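Local coordinates for Non-reducing end alpha-L-arabinofuranosidase BoGH43B (Bacteroides ovatus, PDB 5JOZ), which cleaves terminal non-reducing alpha-L-arabinofuranosyl residues from xyloglucan side branches, converting S units to X units during xyloglucan breakdown, at residues A77-Y82 with G177-K182; F103-K108 with G112-P117; L389-D394 with T445-E450; N397-L402 with T465-N470. One frame throughout, in Å; residues are numbered along the deposited sequence.

Contact 1 of 4, residues A77-Y82 with G177-K182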
loop_
_atom_site.group_PDB
_atom_site.type_symbol
_atom_site.label_atom_id
_atom_site.label_comp_id
_atom_site.label_asym_id
_atom_site.label_seq_id
_atom_site.Cartn_x
_atom_site.Cartn_y
_atom_site.Cartn_z
ATOM N N ALA A 77 -6.331 -2.055 -7.230
ATOM C CA ALA A 77 -7.404 -1.830 -6.243
ATOM C C ALA A 77 -8.201 -3.081 -5.894
ATOM O O ALA A 77 -8.778 -3.700 -6.782
ATOM C CB ALA A 77 -8.355 -0.757 -6.734
ATOM N N PRO A 78 -8.213 -3.469 -4.606
ATOM C CA PRO A 78 -9.048 -4.547 -4.126
ATOM C C PRO A 78 -10.378 -4.029 -3.602
ATOM O O PRO A 78 -10.466 -2.872 -3.170
ATOM C CB PRO A 78 -8.245 -5.083 -2.962
ATOM C CG PRO A 78 -7.686 -3.833 -2.350
ATOM C CD PRO A 78 -7.444 -2.886 -3.493
ATOM N N THR A 79 -11.395 -4.881 -3.618
ATOM C CA THR A 79 -12.637 -4.595 -2.907
ATOM C C THR A 79 -12.846 -5.710 -1.863
ATOM O O THR A 79 -12.614 -6.879 -2.167
ATOM C CB THR A 79 -13.811 -4.447 -3.902
ATOM O OG1 THR A 79 -13.555 -3.328 -4.759
ATOM C CG2 THR A 79 -15.129 -4.241 -3.188
ATOM N N LEU A 80 -13.253 -5.330 -0.645
ATOM C CA LEU A 80 -13.456 -6.247 0.495
ATOM C C LEU A 80 -14.929 -6.250 0.902
ATOM O O LEU A 80 -15.498 -5.199 1.186
ATOM C CB LEU A 80 -12.610 -5.798 1.694
ATOM C CG LEU A 80 -12.882 -6.331 3.109
ATOM C CD1 LEU A 80 -12.668 -7.826 3.217
ATOM C CD2 LEU A 80 -11.969 -5.644 4.112
ATOM N N ARG A 81 -15.545 -7.427 0.939
ATOM C CA ARG A 81 -16.933 -7.545 1.387
ATOM C C ARG A 81 -17.122 -8.768 2.271
ATOM O O ARG A 81 -16.237 -9.619 2.366
ATOM C CB ARG A 81 -17.878 -7.605 0.183
ATOM C CG ARG A 81 -17.804 -6.414 -0.764
ATOM C CD ARG A 81 -18.383 -5.155 -0.144
ATOM N NE ARG A 81 -18.314 -3.987 -1.045
ATOM C CZ ARG A 81 -17.563 -2.888 -0.878
ATOM N NH1 ARG A 81 -16.751 -2.738 0.161
ATOM N NH2 ARG A 81 -17.631 -1.907 -1.773
ATOM N N TYR A 82 -18.279 -8.826 2.922
ATOM C CA TYR A 82 -18.629 -9.899 3.855
ATOM C C TYR A 82 -20.080 -10.346 3.642
ATOM O O TYR A 82 -20.977 -9.502 3.581
ATOM C CB TYR A 82 -18.457 -9.406 5.291
ATOM C CG TYR A 82 -18.874 -10.398 6.350
ATOM C CD1 TYR A 82 -17.988 -11.376 6.800
ATOM C CD2 TYR A 82 -20.159 -10.362 6.906
ATOM C CE1 TYR A 82 -18.362 -12.284 7.778
ATOM C CE2 TYR A 82 -20.543 -11.271 7.885
ATOM C CZ TYR A 82 -19.638 -12.226 8.321
ATOM O OH TYR A 82 -20.004 -13.131 9.293
ATOM N N GLY A 177 -12.740 2.849 -10.136
ATOM C CA GLY A 177 -13.212 2.581 -8.789
ATOM C C GLY A 177 -14.700 2.548 -8.503
ATOM O O GLY A 177 -15.121 3.073 -7.466
ATOM N N PRO A 178 -15.502 1.907 -9.388
ATOM C CA PRO A 178 -16.945 1.907 -9.158
ATOM C C PRO A 178 -17.355 0.944 -8.059
ATOM O O PRO A 178 -16.862 -0.185 -8.020
ATOM C CB PRO A 178 -17.508 1.444 -10.500
ATOM C CG PRO A 178 -16.459 0.535 -11.027
ATOM C CD PRO A 178 -15.164 1.185 -10.629
ATOM N N HIS A 179 -18.229 1.396 -7.165
ATOM C CA HIS A 179 -18.860 0.521 -6.181
ATOM C C HIS A 179 -20.362 0.599 -6.339
ATOM O O HIS A 179 -20.895 1.637 -6.726
ATOM C CB HIS A 179 -18.476 0.904 -4.753
ATOM C CG HIS A 179 -17.016 0.779 -4.486
ATOM N ND1 HIS A 179 -16.330 -0.408 -4.635
ATOM C CD2 HIS A 179 -16.102 1.702 -4.111
ATOM C CE1 HIS A 179 -15.057 -0.210 -4.337
ATOM N NE2 HIS A 179 -14.892 1.061 -4.020
ATOM N N PHE A 180 -21.014 -0.502 -5.982
ATOM C CA PHE A 180 -22.425 -0.700 -6.155
ATOM C C PHE A 180 -23.064 -0.761 -4.765
ATOM O O PHE A 180 -22.628 -1.544 -3.928
ATOM C CB PHE A 180 -22.627 -2.022 -6.916
ATOM C CG PHE A 180 -24.012 -2.213 -7.460
ATOM C CD1 PHE A 180 -24.562 -1.285 -8.326
ATOM C CD2 PHE A 180 -24.760 -3.334 -7.117
ATOM C CE1 PHE A 180 -25.839 -1.459 -8.829
ATOM C CE2 PHE A 180 -26.035 -3.515 -7.617
ATOM C CZ PHE A 180 -26.576 -2.571 -8.475
ATOM N N TYR A 181 -24.070 0.076 -4.512
ATOM C CA TYR A 181 -24.804 0.044 -3.238
ATOM C C TYR A 181 -26.309 0.086 -3.468
ATOM O O TYR A 181 -26.786 0.759 -4.380
ATOM C CB TYR A 181 -24.412 1.213 -2.330
ATOM C CG TYR A 181 -22.927 1.431 -2.166
ATOM C CD1 TYR A 181 -22.141 0.514 -1.487
ATOM C CD2 TYR A 181 -22.311 2.559 -2.698
ATOM C CE1 TYR A 181 -20.776 0.710 -1.336
ATOM C CE2 TYR A 181 -20.954 2.774 -2.551
ATOM C CZ TYR A 181 -20.187 1.846 -1.867
ATOM O OH TYR A 181 -18.839 2.070 -1.718
ATOM N N LYS A 182 -27.053 -0.644 -2.641
ATOM C CA LYS A 182 -28.508 -0.564 -2.639
ATOM C C LYS A 182 -28.842 0.150 -1.364
ATOM O O LYS A 182 -28.763 -0.446 -0.295
ATOM C CB LYS A 182 -29.149 -1.955 -2.679
ATOM C CG LYS A 182 -30.656 -2.001 -2.429
ATOM C CD LYS A 182 -31.444 -1.110 -3.381
ATOM C CE LYS A 182 -32.944 -1.334 -3.260
ATOM N NZ LYS A 182 -33.326 -2.752 -3.523
#
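Thr79 and Arg81 reach across to His179, and Arg81 also to Tyr181. The Thr79 hydroxyl lies in the plane of the imidazole, at its edge, with OG1 3.5 Å from His179 CE1. Arg81 comes in obliquely: its NH2 is 3.5 Å from His179 ND1, at an angle too poor for a hydrogen bond, and the guanidinium and imidazole planes stand 57° apart, so the two groups are not stacked. Arg81 NH2 also lies 4.1 Å from Tyr181 CE1. A bend at chi2 (-70°) brings the guanidinium beside Thr79 while NH2 still points across to His179. There Thr79 CG2 sits over the centre of one guanidinium face, and Arg81 NH1 gives a bent bond of 2.9 Å to Leu80 O. The second shell comes from the strands around: Arg81 forms salt bridges with Glu130 and Asp240, and the Tyr181 hydroxyl bonds to Asp240 as well. Ser128 OG bonds to His179 ND1, while Pro127 O is the partner of Thr79 OG1, which places both polar groups without a direct bond between them. Gly177 N is held by Asp126, the residue inferred to tune the catalytic acid. Strands 79-82 and 177-182 run nearly parallel, 18° apart, yet their axes approach no closer than 10.4 Å. Parallel inner strands of different blades, meeting through polar side chains, are characteristic of the five-bladed beta-propeller of family 43, here close beside the active site.

Contact 2 of 4, residues F103-K108 with G112-P117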
loop_
_atom_site.group_PDB
_atom_site.type_symbol
_atom_site.label_atom_id
_atom_site.label_comp_id
_atom_site.label_asym_id
_atom_site.label_seq_id
_atom_site.Cartn_x
_atom_site.Cartn_y
_atom_site.Cartn_z
ATOM N N PHE A 103 -9.367 -11.746 -9.855
ATOM C CA PHE A 103 -9.531 -12.904 -8.964
ATOM C C PHE A 103 -10.240 -12.474 -7.687
ATOM O O PHE A 103 -10.244 -11.298 -7.356
ATOM C CB PHE A 103 -8.163 -13.484 -8.569
ATOM C CG PHE A 103 -7.375 -12.564 -7.687
ATOM C CD1 PHE A 103 -6.619 -11.557 -8.246
ATOM C CD2 PHE A 103 -7.469 -12.645 -6.299
ATOM C CE1 PHE A 103 -5.945 -10.650 -7.450
ATOM C CE2 PHE A 103 -6.785 -11.744 -5.491
ATOM C CZ PHE A 103 -6.021 -10.744 -6.075
ATOM N N TYR A 104 -10.783 -13.431 -6.949
ATOM C CA TYR A 104 -11.082 -13.204 -5.547
ATOM C C TYR A 104 -10.625 -14.351 -4.671
ATOM O O TYR A 104 -10.381 -15.449 -5.153
ATOM C CB TYR A 104 -12.570 -12.855 -5.301
ATOM C CG TYR A 104 -13.601 -13.938 -5.559
ATOM C CD1 TYR A 104 -14.140 -14.123 -6.829
ATOM C CD2 TYR A 104 -14.081 -14.745 -4.517
ATOM C CE1 TYR A 104 -15.099 -15.101 -7.071
ATOM C CE2 TYR A 104 -15.043 -15.730 -4.751
ATOM C CZ TYR A 104 -15.547 -15.902 -6.035
ATOM O OH TYR A 104 -16.498 -16.868 -6.294
ATOM N N VAL A 105 -10.508 -14.059 -3.373
ATOM C CA VAL A 105 -10.167 -15.030 -2.335
ATOM C C VAL A 105 -11.130 -14.850 -1.171
ATOM O O VAL A 105 -11.669 -13.765 -0.985
ATOM C CB VAL A 105 -8.707 -14.868 -1.828
ATOM C CG1 VAL A 105 -7.720 -15.301 -2.896
ATOM C CG2 VAL A 105 -8.407 -13.441 -1.389
ATOM N N THR A 106 -11.307 -15.909 -0.382
ATOM C CA THR A 106 -12.291 -15.944 0.698
ATOM C C THR A 106 -11.702 -16.411 2.025
ATOM O O THR A 106 -10.669 -17.059 2.055
ATOM C CB THR A 106 -13.501 -16.876 0.366
ATOM O OG1 THR A 106 -13.100 -18.251 0.365
ATOM C CG2 THR A 106 -14.114 -16.521 -0.980
ATOM N N ALA A 107 -12.385 -16.087 3.119
ATOM C CA ALA A 107 -11.952 -16.504 4.455
ATOM C C ALA A 107 -13.093 -16.482 5.474
ATOM O O ALA A 107 -14.048 -15.720 5.339
ATOM C CB ALA A 107 -10.820 -15.605 4.933
ATOM N N LYS A 108 -12.983 -17.331 6.491
ATOM C CA LYS A 108 -13.863 -17.273 7.658
ATOM C C LYS A 108 -13.292 -16.259 8.653
ATOM O O LYS A 108 -14.032 -15.496 9.253
ATOM C CB LYS A 108 -13.998 -18.663 8.303
ATOM N N GLY A 112 -6.845 -14.587 8.411
ATOM C CA GLY A 112 -6.386 -15.703 7.580
ATOM C C GLY A 112 -6.701 -17.033 8.259
ATOM O O GLY A 112 -7.053 -17.050 9.443
ATOM N N PRO A 113 -6.560 -18.158 7.553
ATOM C CA PRO A 113 -6.035 -18.231 6.186
ATOM C C PRO A 113 -7.056 -17.876 5.099
ATOM O O PRO A 113 -8.254 -18.136 5.261
ATOM C CB PRO A 113 -5.669 -19.712 6.061
ATOM C CG PRO A 113 -6.694 -20.406 6.910
ATOM C CD PRO A 113 -6.828 -19.505 8.105
ATOM N N TRP A 114 -6.576 -17.305 3.998
ATOM C CA TRP A 114 -7.413 -17.053 2.827
ATOM C C TRP A 114 -7.238 -18.175 1.812
ATOM O O TRP A 114 -6.195 -18.811 1.761
ATOM C CB TRP A 114 -7.052 -15.716 2.183
ATOM C CG TRP A 114 -7.413 -14.523 3.046
ATOM C CD1 TRP A 114 -6.703 -14.030 4.103
ATOM C CD2 TRP A 114 -8.562 -13.683 2.913
ATOM N NE1 TRP A 114 -7.341 -12.944 4.636
ATOM C CE2 TRP A 114 -8.480 -12.703 3.926
ATOM C CE3 TRP A 114 -9.658 -13.668 2.038
ATOM C CZ2 TRP A 114 -9.456 -11.712 4.094
ATOM C CZ3 TRP A 114 -10.625 -12.684 2.196
ATOM C CH2 TRP A 114 -10.515 -11.713 3.219
ATOM N N SER A 115 -8.256 -18.379 0.983
ATOM C CA SER A 115 -8.220 -19.379 -0.082
ATOM C C SER A 115 -7.250 -19.035 -1.222
ATOM O O SER A 115 -6.712 -17.909 -1.309
ATOM C CB SER A 115 -9.624 -19.543 -0.684
ATOM O OG SER A 115 -9.990 -18.411 -1.471
ATOM N N ASP A 116 -7.066 -20.014 -2.114
ATOM C CA ASP A 116 -6.403 -19.804 -3.405
ATOM C C ASP A 116 -7.334 -18.955 -4.268
ATOM O O ASP A 116 -8.509 -18.817 -3.935
ATOM C CB ASP A 116 -6.084 -21.156 -4.064
ATOM C CG ASP A 116 -4.999 -21.947 -3.314
ATOM O OD1 ASP A 116 -4.309 -21.386 -2.431
ATOM O OD2 ASP A 116 -4.827 -23.143 -3.623
ATOM N N PRO A 117 -6.822 -18.362 -5.363
ATOM C CA PRO A 117 -7.694 -17.467 -6.126
ATOM C C PRO A 117 -8.762 -18.196 -6.940
ATOM O O PRO A 117 -8.529 -19.285 -7.468
ATOM C CB PRO A 117 -6.740 -16.724 -7.065
ATOM C CG PRO A 117 -5.438 -17.428 -7.010
ATOM C CD PRO A 117 -5.489 -18.511 -5.979
HETATM O O HOH W 1 -10.397 -18.315 7.318
#
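Thr106 and Ser115 join two segments that run roughly antiparallel, 159° apart end to end, in a pairing that is only partly backbone to backbone. Ser115 N donates to Thr106 O at 3.0 Å, in the carbonyl plane. The return bond uses a side chain: Thr106 N donates to Ser115 OG, also at 3.0 Å and fairly straight at 159°. With chi1 at 72°, the serine oxygen lies between its own N and carbonyl carbon, where it accepts the hydrogen bond from Thr106 N and donates one to Asp116 O. Beyond the serine, Pro117 CA makes a CA-H...O contact of 3.5 Å with Tyr104 O, and Pro117 CB packs on Phe103 CB. Towards the turn, the methyl of Ala107 sits over the six-membered ring of Trp114 in a CH-pi contact, CB 3.7 Å from the centroid. Val105 O instead meets the rim of that indole near its plane, 3.5 Å from Trp114 CZ3, and Val105 CG2 packs on CE3. Pro113, preceded by a cis peptide bond, is joined through its O to Lys108 N by a water. Trp114 NE1 donates to Pro110 O in the intervening turn, fixing the indole against Phe87 and Val89 of strand 86-94. Arg59 forms a salt bridge with Asp116 and a hydrogen bond with Trp114 O. The loop leads from strand 102-107 into the short edge strand 118-119, the outermost of this propeller blade, which pairs with Tyr104.

Contact 3 of 4, residues L389-D394 with T445-E450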
loop_
_atom_site.group_PDB
_atom_site.type_symbol
_atom_site.label_atom_id
_atom_site.label_comp_id
_atom_site.label_asym_id
_atom_site.label_seq_id
_atom_site.Cartn_x
_atom_site.Cartn_y
_atom_site.Cartn_z
ATOM N N LEU A 389 20.856 -0.994 4.438
ATOM C CA LEU A 389 19.518 -0.425 4.342
ATOM C C LEU A 389 19.312 0.280 3.022
ATOM O O LEU A 389 20.246 0.841 2.455
ATOM C CB LEU A 389 19.260 0.561 5.477
ATOM C CG LEU A 389 19.442 0.018 6.890
ATOM C CD1 LEU A 389 19.114 1.090 7.909
ATOM C CD2 LEU A 389 18.624 -1.249 7.129
ATOM N N VAL A 390 18.072 0.248 2.536
ATOM C CA VAL A 390 17.713 0.873 1.267
ATOM C C VAL A 390 16.429 1.694 1.409
ATOM O O VAL A 390 15.470 1.257 2.058
ATOM C CB VAL A 390 17.552 -0.186 0.150
ATOM C CG1 VAL A 390 17.043 0.440 -1.154
ATOM C CG2 VAL A 390 18.888 -0.882 -0.078
ATOM N N VAL A 391 16.447 2.885 0.812
ATOM C CA VAL A 391 15.266 3.695 0.586
ATOM C C VAL A 391 14.883 3.369 -0.845
ATOM O O VAL A 391 15.597 3.735 -1.779
ATOM C CB VAL A 391 15.568 5.206 0.749
ATOM C CG1 VAL A 391 14.320 6.038 0.542
ATOM C CG2 VAL A 391 16.164 5.490 2.126
ATOM N N ARG A 392 13.780 2.643 -1.011
ATOM C CA ARG A 392 13.323 2.215 -2.323
ATOM C C ARG A 392 12.112 3.016 -2.712
ATOM O O ARG A 392 11.189 3.134 -1.923
ATOM C CB ARG A 392 12.948 0.734 -2.314
ATOM C CG ARG A 392 12.089 0.256 -3.497
ATOM C CD ARG A 392 11.827 -1.228 -3.315
ATOM N NE ARG A 392 10.975 -1.795 -4.354
ATOM C CZ ARG A 392 11.385 -2.154 -5.570
ATOM N NH1 ARG A 392 12.669 -2.033 -5.941
ATOM N NH2 ARG A 392 10.500 -2.658 -6.425
ATOM N N ALA A 393 12.128 3.545 -3.937
ATOM C CA ALA A 393 10.921 4.009 -4.618
ATOM C C ALA A 393 10.479 2.958 -5.637
ATOM O O ALA A 393 9.327 2.523 -5.641
ATOM C CB ALA A 393 11.183 5.342 -5.281
ATOM N N ASP A 394 11.401 2.543 -6.493
ATOM C CA ASP A 394 11.158 1.440 -7.434
ATOM C C ASP A 394 12.512 0.816 -7.834
ATOM O O ASP A 394 13.532 1.131 -7.224
ATOM C CB ASP A 394 10.301 1.913 -8.639
ATOM C CG ASP A 394 10.955 3.044 -9.443
ATOM O OD1 ASP A 394 12.172 2.996 -9.668
ATOM O OD2 ASP A 394 10.247 3.986 -9.869
ATOM N N THR A 445 11.806 16.929 3.266
ATOM C CA THR A 445 12.652 17.197 2.102
ATOM C C THR A 445 13.885 16.287 1.985
ATOM O O THR A 445 14.333 16.012 0.872
ATOM C CB THR A 445 13.156 18.662 2.132
ATOM O OG1 THR A 445 13.878 18.889 3.348
ATOM C CG2 THR A 445 11.980 19.650 2.060
ATOM N N THR A 446 14.457 15.854 3.106
ATOM C CA THR A 446 15.799 15.242 3.089
ATOM C C THR A 446 15.902 13.952 3.891
ATOM O O THR A 446 15.361 13.841 4.999
ATOM C CB THR A 446 16.881 16.224 3.604
ATOM O OG1 THR A 446 16.576 16.612 4.947
ATOM C CG2 THR A 446 16.942 17.479 2.728
ATOM N N TYR A 447 16.595 12.982 3.297
ATOM C CA TYR A 447 17.067 11.810 4.002
ATOM C C TYR A 447 18.508 12.078 4.333
ATOM O O TYR A 447 19.244 12.563 3.466
ATOM C CB TYR A 447 17.027 10.587 3.099
ATOM C CG TYR A 447 15.657 10.136 2.702
ATOM C CD1 TYR A 447 14.830 9.492 3.617
ATOM C CD2 TYR A 447 15.198 10.300 1.401
ATOM C CE1 TYR A 447 13.577 9.037 3.252
ATOM C CE2 TYR A 447 13.940 9.846 1.026
ATOM C CZ TYR A 447 13.135 9.224 1.962
ATOM O OH TYR A 447 11.882 8.787 1.606
ATOM N N THR A 448 18.902 11.773 5.569
ATOM C CA THR A 448 20.297 11.842 5.996
ATOM C C THR A 448 20.737 10.445 6.436
ATOM O O THR A 448 20.000 9.756 7.136
ATOM C CB THR A 448 20.485 12.872 7.123
ATOM O OG1 THR A 448 19.982 14.133 6.678
ATOM C CG2 THR A 448 21.972 13.037 7.491
ATOM N N PHE A 449 21.932 10.047 5.994
ATOM C CA PHE A 449 22.467 8.691 6.158
ATOM C C PHE A 449 23.691 8.704 7.089
ATOM O O PHE A 449 24.644 9.453 6.840
ATOM C CB PHE A 449 22.871 8.140 4.790
ATOM C CG PHE A 449 21.745 8.092 3.807
ATOM C CD1 PHE A 449 21.475 9.178 2.975
ATOM C CD2 PHE A 449 20.934 6.956 3.715
ATOM C CE1 PHE A 449 20.419 9.132 2.072
ATOM C CE2 PHE A 449 19.880 6.903 2.808
ATOM C CZ PHE A 449 19.619 7.990 1.986
ATOM N N GLU A 450 23.660 7.868 8.135
ATOM C CA GLU A 450 24.645 7.878 9.225
ATOM C C GLU A 450 25.114 6.458 9.573
ATOM O O GLU A 450 24.365 5.497 9.396
ATOM C CB GLU A 450 24.060 8.539 10.488
ATOM C CG GLU A 450 23.450 9.939 10.279
ATOM C CD GLU A 450 21.920 9.974 10.072
ATOM O OE1 GLU A 450 21.292 8.929 9.761
ATOM O OE2 GLU A 450 21.331 11.076 10.220
#
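Val391 presents its two methyls to two aromatic rings in different ways, one ring by its face and the other by its edge. CG1, anti to the backbone N (chi1 -179°), stands above the face of the Tyr447 ring and is displaced toward the phenol end. Val391 CG1 lies 3.7 Å from Tyr447 CZ and 4.0 Å from the ring centroid, a CH-pi contact. Val391 CG2 meets Phe449 at the rim, near the ring plane, 4.0 Å from Phe449 CE2. Being two residues apart on a strand, Tyr447 and Phe449 face the same side, and like chi1 values (-67° and -59°) lean their rings alike, so that one valine touches both. This is interior packing of the Concanavalin A-like beta-sandwich: strand 389-392 belongs to one sheet and strand 446-453 to the other, so the link is made by side chains while the CA atoms of Val391 and Tyr447 stay 9.0 Å apart. Tyr399, on the strand beside Val391, packs on both rings, and Ile440, on the neighbouring strand 436-442 of the same sheet as Phe449, flanks that phenylalanine. The Tyr447 hydroxyl is bound by Gln365 OE1, which satisfies the polar end of an otherwise apolar contact. Just past Val391 the chain turns a corner, and Ala393 with Asp394 forms a classic beta bulge facing Asn397.

Contact 4 of 4, residues N397-L402 with T465-N470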
loop_
_atom_site.group_PDB
_atom_site.type_symbol
_atom_site.label_atom_id
_atom_site.label_comp_id
_atom_site.label_asym_id
_atom_site.label_seq_id
_atom_site.Cartn_x
_atom_site.Cartn_y
_atom_site.Cartn_z
ATOM N N ASN A 397 15.007 3.616 -8.884
ATOM C CA ASN A 397 15.146 4.793 -8.023
ATOM C C ASN A 397 15.172 4.390 -6.550
ATOM O O ASN A 397 14.156 3.996 -5.975
ATOM C CB ASN A 397 14.019 5.783 -8.309
ATOM C CG ASN A 397 14.166 6.462 -9.674
ATOM O OD1 ASN A 397 14.830 7.496 -9.814
ATOM N ND2 ASN A 397 13.531 5.886 -10.685
ATOM N N HIS A 398 16.352 4.482 -5.954
ATOM C CA HIS A 398 16.575 4.003 -4.596
ATOM C C HIS A 398 17.913 4.468 -4.065
ATOM O O HIS A 398 18.884 4.554 -4.827
ATOM C CB HIS A 398 16.543 2.464 -4.552
ATOM C CG HIS A 398 17.505 1.807 -5.497
ATOM N ND1 HIS A 398 18.781 1.441 -5.124
ATOM C CD2 HIS A 398 17.380 1.451 -6.799
ATOM C CE1 HIS A 398 19.402 0.887 -6.150
ATOM N NE2 HIS A 398 18.571 0.873 -7.177
ATOM N N TYR A 399 17.968 4.736 -2.761
ATOM C CA TYR A 399 19.207 5.140 -2.084
ATOM C C TYR A 399 19.688 3.991 -1.227
ATOM O O TYR A 399 18.934 3.494 -0.403
ATOM C CB TYR A 399 18.966 6.354 -1.197
ATOM C CG TYR A 399 18.355 7.555 -1.902
ATOM C CD1 TYR A 399 18.848 8.002 -3.131
ATOM C CD2 TYR A 399 17.299 8.265 -1.320
ATOM C CE1 TYR A 399 18.307 9.105 -3.764
ATOM C CE2 TYR A 399 16.749 9.378 -1.946
ATOM C CZ TYR A 399 17.257 9.799 -3.163
ATOM O OH TYR A 399 16.726 10.907 -3.781
ATOM N N ASP A 400 20.949 3.596 -1.395
ATOM C CA ASP A 400 21.491 2.396 -0.769
ATOM C C ASP A 400 22.548 2.723 0.280
ATOM O O ASP A 400 23.637 3.179 -0.063
ATOM C CB ASP A 400 22.129 1.509 -1.845
ATOM C CG ASP A 400 21.131 0.961 -2.843
ATOM O OD1 ASP A 400 19.901 1.059 -2.623
ATOM O OD2 ASP A 400 21.587 0.417 -3.872
ATOM N N LEU A 401 22.245 2.455 1.545
ATOM C CA LEU A 401 23.219 2.632 2.617
ATOM C C LEU A 401 23.795 1.255 2.960
ATOM O O LEU A 401 23.236 0.531 3.793
ATOM C CB LEU A 401 22.583 3.310 3.829
ATOM C CG LEU A 401 23.461 3.442 5.074
ATOM C CD1 LEU A 401 24.717 4.233 4.771
ATOM C CD2 LEU A 401 22.674 4.068 6.210
ATOM N N LEU A 402 24.912 0.905 2.311
ATOM C CA LEU A 402 25.442 -0.465 2.337
ATOM C C LEU A 402 26.853 -0.593 2.882
ATOM O O LEU A 402 27.652 0.335 2.789
ATOM C CB LEU A 402 25.423 -1.054 0.930
ATOM C CG LEU A 402 24.102 -0.934 0.164
ATOM C CD1 LEU A 402 24.253 -1.452 -1.259
ATOM C CD2 LEU A 402 22.974 -1.660 0.882
ATOM N N THR A 465 14.065 13.795 -0.820
ATOM C CA THR A 465 12.811 13.052 -0.925
ATOM C C THR A 465 12.135 13.314 -2.280
ATOM O O THR A 465 11.441 12.444 -2.823
ATOM C CB THR A 465 11.841 13.426 0.202
ATOM O OG1 THR A 465 11.599 14.835 0.178
ATOM C CG2 THR A 465 12.399 13.027 1.559
ATOM N N ARG A 466 12.362 14.512 -2.816
ATOM C CA ARG A 466 11.873 14.916 -4.138
ATOM C C ARG A 466 12.293 13.976 -5.275
ATOM O O ARG A 466 11.482 13.655 -6.150
ATOM C CB ARG A 466 12.380 16.328 -4.431
ATOM C CG ARG A 466 11.821 17.006 -5.670
ATOM C CD ARG A 466 12.643 18.243 -5.986
ATOM N NE ARG A 466 14.019 17.875 -6.315
ATOM C CZ ARG A 466 14.999 18.732 -6.587
ATOM N NH1 ARG A 466 14.780 20.047 -6.595
ATOM N NH2 ARG A 466 16.210 18.260 -6.865
ATOM N N ASP A 467 13.555 13.543 -5.274
ATOM C CA ASP A 467 14.053 12.677 -6.356
ATOM C C ASP A 467 13.478 11.246 -6.322
ATOM O O ASP A 467 13.643 10.496 -7.297
ATOM C CB ASP A 467 15.590 12.631 -6.378
ATOM C CG ASP A 467 16.217 13.870 -6.997
ATOM O OD1 ASP A 467 15.666 14.422 -7.976
ATOM O OD2 ASP A 467 17.292 14.275 -6.503
ATOM N N VAL A 468 12.805 10.880 -5.222
ATOM C CA VAL A 468 12.104 9.600 -5.136
ATOM C C VAL A 468 10.583 9.759 -5.145
ATOM O O VAL A 468 9.859 8.815 -4.834
ATOM C CB VAL A 468 12.601 8.742 -3.938
ATOM C CG1 VAL A 468 14.020 8.253 -4.207
ATOM C CG2 VAL A 468 12.524 9.487 -2.611
ATOM N N SER A 469 10.098 10.929 -5.558
ATOM C CA SER A 469 8.690 11.256 -5.441
ATOM C C SER A 469 7.915 10.662 -6.610
ATOM O O SER A 469 8.485 10.382 -7.667
ATOM C CB SER A 469 8.503 12.775 -5.389
ATOM O OG SER A 469 8.691 13.354 -6.669
ATOM N N ASN A 470 6.616 10.466 -6.410
ATOM C CA ASN A 470 5.721 10.009 -7.483
ATOM C C ASN A 470 5.813 10.886 -8.740
ATOM O O ASN A 470 5.815 10.376 -9.862
ATOM C CB ASN A 470 4.270 10.008 -7.010
ATOM C CG ASN A 470 3.318 9.516 -8.080
ATOM O OD1 ASN A 470 2.541 10.293 -8.645
ATOM N ND2 ASN A 470 3.406 8.228 -8.401
#
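Tyr399 of strand 397-406 packs on Val468 of a loop with a short 3-10 turn at 466-467; the nearest CA atoms of the two segments, those of Asn397 and Val468, are 6.4 Å apart. Within the Concanavalin A-like beta-sandwich this loop follows strand 456-464 of one sheet, while 397-406 belongs to the other, so the contact lies where the chain passes between the sheets. Tyr399 does most of the touching. With chi1 at -55° its ring extends toward the loop, and Val468 CG1 approaches it obliquely, 3.7 Å from both Tyr399 CE2 and CZ. The hydroxyl reaches past the valine, bringing Tyr399 OH within 3.3 Å of Asp467 CB; its hydrogen bond goes to Ser464 O, just before the loop. The Asp467 carboxylate is turned 72° from the tyrosine ring. Tyr447 of the facing sheet also packs on Val468. On the other face of the strand His398 ND1 donates to Asp400 OD1 at 2.8 Å, on its syn side, and Arg415 takes the other carboxylate oxygen. The loop itself is braced by Ser469, the N-cap of helix 470-473: Arg466 O accepts from both Ser469 OG (2.9 Å) and Ser469 N (3.1 Å).

Overall arrangement
The four contacts fall into two pairs, one in each domain. Contacts 1 and 2 belong to the family 43 propeller, their centres 16 Å apart, and share the blade whose strands run from 74-83 inside to 118-119 outside: contact 1 is at its inner strand, contact 2 at its outer edge. Along the chain contact 2 comes between the segments of contact 1. Contacts 3 and 4 follow in the C-terminal beta-sandwich, their centres 5 Å apart, with alternating segments and directly paired strands 389-392 and 397-406. Centres of the two pairs lie 34-35 Å apart, on opposite sides of the chain's centre, so the sandwich contacts stand well away from the active site.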